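Local coordinates for enhancer of mrna-decapping protein 3 (PDB 2VC8), which binds single-stranded RNA and promotes mRNA decapping and degradation, its divergent LSm domain probably mediating Dcp1 binding and P-body targeting, at residues I14-S19 against V54-G59; G25-V30 against Q35-T40. All blocks are in the same frame, centred on the assembly; numbering follows the deposited sequence.

Contact 1: residues I14-S19 against V54-G59; sequences INCGDS and VTFRAG
Ile-14 and Cys-16 both reach the aromatic ring of Phe-56, and these three side chains make up the whole contact between the end of strand 11-15 with the loop that follows and strand 53-57. No hydrogen bond links the two backbones, whose closest CA atoms, those of Cys-16 and Phe-56, stand 8.4 Å apart; the gap is bridged by side chains alone. The phenyl ring leans toward residues 14-19 because Phe-56 CG lies beside its own backbone N and anti to the carbonyl carbon (chi1 -55°). Ile-14 meets it with both branches: CG2 sits over one face, while the end of the longer branch, CD1, comes to 4.0 Å from Phe-56 CD1. Cys-16 arrives at the other ortho carbon, its SG lying 3.6 Å from Phe-56 CD2. The sulfur is 4.8 Å from the ring centroid and 62° off the ring normal, an oblique sulfur-aromatic contact. At the end of the strand, Gly-17 N donates to Asn-15 OD1 over 2.9 Å, an Asx turn that spans Cys-16 as the chain leaves the strand. Around the contact, Tyr-23 brings a second ring against Phe-56, and Leu-39 of strand 36-39 touches both Ile-14 and Phe-56, so the phenyl group belongs to the buried interior of the Sm barrel. Cohesion here is therefore apolar, to which the polarisable sulfur probably adds a little, and it depends on the fit of the side chains rather than on directional bonds.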
ATOM      1  N   ILE A  14      -5.388  -1.531  -0.578  0.50 15.99           N
ATOM      2  CA  ILE A  14      -5.236  -2.314   0.682  0.50 12.01           C
ATOM      3  C   ILE A  14      -6.520  -2.045   1.535  0.50 13.29           C
ATOM      4  O   ILE A  14      -6.722  -0.898   1.932  0.50 11.89           O
ATOM      5  CB  ILE A  14      -3.995  -1.801   1.451  0.50 13.14           C
ATOM      6  CG1 ILE A  14      -2.690  -2.202   0.740  0.50 14.72           C
ATOM      7  CG2 ILE A  14      -3.918  -2.330   2.906  0.50 11.58           C
ATOM      8  CD1 ILE A  14      -1.458  -1.643   1.417  0.50 14.05           C
ATOM      9  N   ASN A  15      -7.372  -3.070   1.790  1.00 15.34           N
ATOM     10  CA  ASN A  15      -8.529  -2.980   2.653  1.00 16.45           C
ATOM     11  C   ASN A  15      -8.084  -3.373   4.038  1.00 14.74           C
ATOM     12  O   ASN A  15      -7.575  -4.450   4.215  1.00 16.07           O
ATOM     13  CB  ASN A  15      -9.607  -3.924   2.160  1.00 16.73           C
ATOM     14  CG  ASN A  15     -10.937  -3.664   2.786  1.00 20.83           C
ATOM     15  OD1 ASN A  15     -11.038  -3.166   3.920  1.00 20.72           O
ATOM     16  ND2 ASN A  15     -11.984  -4.028   2.056  1.00 26.87           N
ATOM     17  N   CYS A  16      -8.274  -2.496   5.002  1.00 16.45           N
ATOM     18  CA  CYS A  16      -7.848  -2.782   6.359  0.50 20.35           C
ATOM     19  C   CYS A  16      -9.018  -3.130   7.260  1.00 22.30           C
ATOM     20  O   CYS A  16      -8.869  -3.222   8.505  1.00 27.69           O
ATOM     21  CB  CYS A  16      -7.011  -1.631   6.885  0.50 26.70           C
ATOM     22  SG  CYS A  16      -5.264  -1.899   6.596  0.50 26.79           S
ATOM     23  N   GLY A  17     -10.155  -3.410   6.659  1.00 22.60           N
ATOM     24  CA  GLY A  17     -11.321  -3.875   7.444  1.00 24.77           C
ATOM     25  C   GLY A  17     -12.262  -2.737   7.758  1.00 24.32           C
ATOM     26  O   GLY A  17     -12.004  -1.583   7.415  1.00 24.73           O
ATOM     27  N   ASP A  18     -13.320  -3.058   8.501  1.00 24.89           N
ATOM     28  CA  ASP A  18     -14.419  -2.130   8.687  1.00 29.07           C
ATOM     29  C   ASP A  18     -14.006  -0.830   9.289  1.00 24.98           C
ATOM     30  O   ASP A  18     -14.605   0.173   8.982  1.00 30.39           O
ATOM     31  CB  ASP A  18     -15.494  -2.722   9.614  1.00 37.68           C
ATOM     32  CG  ASP A  18     -16.196  -3.902   9.005  1.00 48.65           C
ATOM     33  OD1 ASP A  18     -16.362  -3.905   7.767  1.00 56.17           O
ATOM     34  OD2 ASP A  18     -16.584  -4.820   9.772  1.00 51.65           O
ATOM     35  N   SER A  19     -13.058  -0.869  10.226  1.00 24.15           N
ATOM     36  CA  SER A  19     -12.739   0.339  10.998  0.50 25.11           C
ATOM     37  C   SER A  19     -11.897   1.398  10.282  1.00 31.06           C
ATOM     38  O   SER A  19     -12.077   2.590  10.512  1.00 42.96           O
ATOM     39  CB  SER A  19     -12.081  -0.024  12.320  0.50 35.07           C
ATOM     40  OG  SER A  19     -13.065  -0.407  13.260  0.50 33.41           O
ATOM     41  N   VAL A  54       1.874   6.186   4.355  1.00 13.67           N
ATOM     42  CA  VAL A  54       1.164   5.411   5.397  1.00 15.62           C
ATOM     43  C   VAL A  54       1.632   3.976   5.342  1.00 13.56           C
ATOM     44  O   VAL A  54       1.736   3.426   4.236  1.00 15.06           O
ATOM     45  CB  VAL A  54      -0.380   5.495   5.247  1.00 16.41           C
ATOM     46  CG1 VAL A  54      -1.056   4.661   6.409  1.00 19.86           C
ATOM     47  CG2 VAL A  54      -0.908   6.940   5.265  1.00 20.58           C
ATOM     48  N   THR A  55       1.913   3.412   6.517  1.00 15.13           N
ATOM     49  CA  THR A  55       2.498   2.102   6.610  1.00 14.23           C
ATOM     50  C   THR A  55       1.535   1.169   7.374  1.00 13.05           C
ATOM     51  O   THR A  55       1.063   1.512   8.473  1.00 14.46           O
ATOM     52  CB  THR A  55       3.857   2.160   7.271  1.00 14.77           C
ATOM     53  OG1 THR A  55       4.740   2.934   6.399  1.00 17.12           O
ATOM     54  CG2 THR A  55       4.431   0.791   7.556  1.00 17.40           C
ATOM     55  N   PHE A  56       1.255   0.028   6.741  1.00 12.48           N
ATOM     56  CA  PHE A  56       0.259  -0.925   7.217  1.00 14.19           C
ATOM     57  C   PHE A  56       0.931  -2.221   7.581  1.00 14.96           C
ATOM     58  O   PHE A  56       1.813  -2.660   6.868  1.00 16.15           O
ATOM     59  CB  PHE A  56      -0.741  -1.198   6.083  1.00 16.39           C
ATOM     60  CG  PHE A  56      -1.391   0.045   5.514  1.00 20.12           C
ATOM     61  CD1 PHE A  56      -0.807   0.795   4.479  1.00 19.92           C
ATOM     62  CD2 PHE A  56      -2.554   0.455   6.029  1.00 22.73           C
ATOM     63  CE1 PHE A  56      -1.435   1.919   4.009  1.00 20.38           C
ATOM     64  CE2 PHE A  56      -3.198   1.612   5.555  1.00 20.12           C
ATOM     65  CZ  PHE A  56      -2.636   2.313   4.532  1.00 20.61           C
ATOM     66  N   ARG A  57       0.454  -2.891   8.636  1.00 14.71           N
ATOM     67  CA  ARG A  57       0.890  -4.262   8.881  1.00 16.29           C
ATOM     68  C   ARG A  57       0.149  -5.196   7.966  1.00 16.22           C
ATOM     69  O   ARG A  57      -1.092  -5.137   7.861  1.00 14.97           O
ATOM     70  CB  ARG A  57       0.658  -4.638  10.332  1.00 18.28           C
ATOM     71  CG  ARG A  57       1.398  -3.841  11.363  1.00 25.30           C
ATOM     72  CD  ARG A  57       1.215  -4.429  12.809  1.00 33.23           C
ATOM     73  NE  ARG A  57      -0.204  -4.423  13.177  1.00 45.94           N
ATOM     74  CZ  ARG A  57      -0.734  -5.020  14.245  1.00 47.70           C
ATOM     75  NH1 ARG A  57       0.017  -5.686  15.127  1.00 58.78           N
ATOM     76  NH2 ARG A  57      -2.032  -4.921  14.448  1.00 49.68           N
ATOM     77  N   ALA A  58       0.874  -6.148   7.393  1.00 16.67           N
ATOM     78  CA  ALA A  58       0.254  -7.106   6.474  1.00 19.66           C
ATOM     79  C   ALA A  58      -0.874  -7.887   7.142  1.00 18.25           C
ATOM     80  O   ALA A  58      -1.879  -8.164   6.523  1.00 20.92           O
ATOM     81  CB  ALA A  58       1.289  -8.086   5.932  1.00 22.66           C
ATOM     82  N   GLY A  59      -0.717  -8.114   8.432  1.00 19.99           N
ATOM     83  CA  GLY A  59      -1.692  -8.825   9.227  1.00 20.79           C
ATOM     84  C   GLY A  59      -2.976  -8.115   9.475  1.00 20.03           C
ATOM     85  O   GLY A  59      -3.966  -8.726   9.956  1.00 21.77           O
TER

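Contact 2: residues G25-V30 against Q35-T40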
ATOM      1  N   GLY A  25      -2.592   3.275  -3.425  1.00 12.56           N
ATOM      2  CA  GLY A  25      -1.366   4.003  -3.699  1.00 15.43           C
ATOM      3  C   GLY A  25      -0.254   3.169  -4.200  1.00 14.22           C
ATOM      4  O   GLY A  25      -0.329   1.946  -4.227  1.00 13.07           O
ATOM      5  N   ARG A  26       0.802   3.816  -4.614  1.00 15.96           N
ATOM      6  CA  ARG A  26       2.027   3.138  -4.906  1.00 12.67           C
ATOM      7  C   ARG A  26       2.748   2.575  -3.687  1.00 14.02           C
ATOM      8  O   ARG A  26       2.927   3.288  -2.702  1.00 16.28           O
ATOM      9  CB  ARG A  26       2.906   4.152  -5.643  1.00 19.66           C
ATOM     10  CG  ARG A  26       4.292   3.613  -5.948  1.00 23.67           C
ATOM     11  CD  ARG A  26       4.459   3.118  -7.264  1.00 27.63           C
ATOM     12  NE  ARG A  26       4.214   4.150  -8.270  1.00 37.46           N
ATOM     13  CZ  ARG A  26       3.986   3.846  -9.539  1.00 34.14           C
ATOM     14  NH1 ARG A  26       3.969   2.580  -9.956  1.00 34.44           N
ATOM     15  NH2 ARG A  26       3.731   4.798 -10.400  1.00 29.33           N
ATOM     16  N   VAL A  27       3.206   1.335  -3.786  1.00 14.89           N
ATOM     17  CA  VAL A  27       3.990   0.677  -2.738  1.00 15.20           C
ATOM     18  C   VAL A  27       5.421   1.205  -2.791  1.00 15.60           C
ATOM     19  O   VAL A  27       6.174   0.906  -3.753  1.00 18.84           O
ATOM     20  CB  VAL A  27       3.971  -0.859  -2.828  1.00 15.98           C
ATOM     21  CG1 VAL A  27       4.810  -1.476  -1.732  1.00 17.25           C
ATOM     22  CG2 VAL A  27       2.507  -1.342  -2.735  1.00 16.27           C
ATOM     23  N   SER A  28       5.753   2.033  -1.810  1.00 15.59           N
ATOM     24  CA  SER A  28       7.066   2.647  -1.716  1.00 17.62           C
ATOM     25  C   SER A  28       8.037   1.882  -0.892  1.00 18.61           C
ATOM     26  O   SER A  28       9.232   2.147  -0.958  1.00 20.42           O
ATOM     27  CB  SER A  28       6.940   4.046  -1.142  1.00 21.73           C
ATOM     28  OG  SER A  28       6.215   4.035   0.080  1.00 25.33           O
ATOM     29  N   ALA A  29       7.525   1.029  -0.032  1.00 17.83           N
ATOM     30  CA  ALA A  29       8.386   0.228   0.847  1.00 17.19           C
ATOM     31  C   ALA A  29       7.723  -1.036   1.302  1.00 18.90           C
ATOM     32  O   ALA A  29       6.495  -1.075   1.443  1.00 19.22           O
ATOM     33  CB  ALA A  29       8.938   1.105   2.084  1.00 20.12           C
ATOM     34  N   VAL A  30       8.527  -2.081   1.558  1.00 20.31           N
ATOM     35  CA  VAL A  30       8.037  -3.323   2.158  1.00 19.06           C
ATOM     36  C   VAL A  30       9.077  -3.730   3.200  1.00 24.81           C
ATOM     37  O   VAL A  30      10.249  -3.867   2.878  1.00 28.70           O
ATOM     38  CB  VAL A  30       7.876  -4.475   1.137  1.00 24.86           C
ATOM     39  CG1 VAL A  30       7.471  -5.791   1.815  1.00 33.74           C
ATOM     40  CG2 VAL A  30       6.896  -4.121   0.037  1.00 22.84           C
ATOM     41  N   GLN A  35       6.918  -6.964   8.777  1.00 20.62           N
ATOM     42  CA  GLN A  35       5.797  -7.421   7.990  1.00 20.77           C
ATOM     43  C   GLN A  35       4.848  -6.263   7.670  1.00 17.23           C
ATOM     44  O   GLN A  35       3.627  -6.322   7.913  1.00 19.43           O
ATOM     45  CB  GLN A  35       5.069  -8.582   8.672  1.00 22.01           C
ATOM     46  CG  GLN A  35       5.943  -9.833   8.819  1.00 26.62           C
ATOM     47  CD  GLN A  35       5.213 -11.055   9.411  1.00 27.57           C
ATOM     48  OE1 GLN A  35       4.364 -10.934  10.280  1.00 39.92           O
ATOM     49  NE2 GLN A  35       5.559 -12.224   8.920  1.00 36.61           N
ATOM     50  N   THR A  36       5.411  -5.209   7.094  1.00 17.50           N
ATOM     51  CA  THR A  36       4.631  -4.023   6.727  1.00 17.00           C
ATOM     52  C   THR A  36       4.797  -3.675   5.256  1.00 15.28           C
ATOM     53  O   THR A  36       5.757  -4.031   4.581  1.00 18.32           O
ATOM     54  CB  THR A  36       5.011  -2.803   7.588  1.00 17.39           C
ATOM     55  OG1 THR A  36       6.325  -2.433   7.287  1.00 19.78           O
ATOM     56  CG2 THR A  36       4.910  -3.070   9.091  1.00 19.70           C
ATOM     57  N   ILE A  37       3.859  -2.881   4.825  1.00 15.61           N
ATOM     58  CA  ILE A  37       3.849  -2.350   3.487  0.50 17.02           C
ATOM     59  C   ILE A  37       3.476  -0.855   3.535  1.00 14.27           C
ATOM     60  O   ILE A  37       2.560  -0.454   4.284  1.00 15.49           O
ATOM     61  CB  ILE A  37       2.928  -3.194   2.647  0.50 17.07           C
ATOM     62  CG1 ILE A  37       2.981  -2.787   1.177  0.50 18.08           C
ATOM     63  CG2 ILE A  37       1.519  -3.181   3.246  0.50 20.63           C
ATOM     64  CD1 ILE A  37       2.219  -3.758   0.293  0.50 20.27           C
ATOM     65  N   SER A  38       4.251  -0.045   2.824  1.00 14.96           N
ATOM     66  CA  SER A  38       4.080   1.438   2.845  1.00 14.61           C
ATOM     67  C   SER A  38       3.580   1.936   1.536  1.00 13.23           C
ATOM     68  O   SER A  38       4.089   1.511   0.465  1.00 15.60           O
ATOM     69  CB  SER A  38       5.417   2.113   3.162  1.00 16.30           C
ATOM     70  OG  SER A  38       5.976   1.624   4.399  1.00 17.23           O
ATOM     71  N   LEU A  39       2.596   2.832   1.585  1.00 13.73           N
ATOM     72  CA  LEU A  39       2.054   3.510   0.405  1.00 13.89           C
ATOM     73  C   LEU A  39       2.427   4.981   0.422  1.00 14.60           C
ATOM     74  O   LEU A  39       2.366   5.639   1.431  1.00 15.77           O
ATOM     75  CB  LEU A  39       0.537   3.421   0.353  1.00 15.10           C
ATOM     76  CG  LEU A  39      -0.090   2.021   0.386  1.00 14.18           C
ATOM     77  CD1 LEU A  39      -1.567   2.152   0.215  1.00 16.07           C
ATOM     78  CD2 LEU A  39       0.603   1.039  -0.631  1.00 15.05           C
ATOM     79  N   THR A  40       2.865   5.474  -0.731  1.00 15.40           N
ATOM     80  CA  THR A  40       3.135   6.901  -0.839  0.50 16.69           C
ATOM     81  C   THR A  40       1.917   7.634  -1.432  1.00 17.57           C
ATOM     82  O   THR A  40       1.210   7.140  -2.302  1.00 19.03           O
ATOM     83  CB  THR A  40       4.528   7.250  -1.517  0.50 19.37           C
ATOM     84  OG1 THR A  40       4.539   8.621  -1.991  0.50 17.05           O
ATOM     85  CG2 THR A  40       4.873   6.281  -2.632  0.50 17.06           C
TER
HETATM   86  O   HOH W   1       0.294   6.755  -4.877  1.00 20.47           O
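Strands 25-30 and 36-39 pair antiparallel with a classic beta bulge, Ser-28 and Ala-29 both facing Ser-38, and the N-to-C directions of the two short segments lie 135° apart. Ser-38 O accepts from Ser-28 N at 2.9 Å, and Ser-38 N donates to Ala-29 O at 2.8 Å. Ser-28 OG, held between its backbone N and carbonyl carbon (chi1 53°), adds a weak bond to the same Ser-38 O, 3.3 Å away. Ser-28 CB lies beside Thr-40 CG2, and one water joins Arg-26 N to Thr-40 O. On the inner face Val-27 spreads its two methyls: CG1 lies 3.7 Å from Ile-37 CG1, and CG2 meets Leu-39 CD2 at the same 3.7 Å. The valine and isoleucine side chains cross at about a right angle. Replacing Val-27 with an alanine would probably leave Ile-37 and Leu-39 without the branched partner that fills the space between them. On the neighbouring strand 53-57, Thr-55 OG1 hydrogen-bonds Ser-38 OG, whereas Arg-26 NH1 reaches Gly-9 O. This bent hairpin belongs to the Sm fold: strand 11-15 pairs with strand 22-31, strand 53-57 with strand 36-39, and Val-12, Ile-14 and Phe-56 pack against its apolar face.

Overall arrangement
From the N terminus the chain enters strand 11-15, whose end supplies the first half of contact 1, and returns along strand 22-31. Contact 2 then closes a short hairpin, with four residues between segments 25-30 and 35-40. Strands 42-44 and 47-48 follow before strand 53-57 completes contact 1, so contact 2 lies wholly within the longer loop that contact 1 closes. Their centres are about 11 Å apart, and they are joined directly: Thr-36 packs against Thr-55, and Ala-58 N comes 2.8 Å from Gln-35 O, a probable hydrogen bond. Contact 2 pairs neighbouring strands, whereas contact 1 links non-neighbouring strands across the interior of the curled sheet.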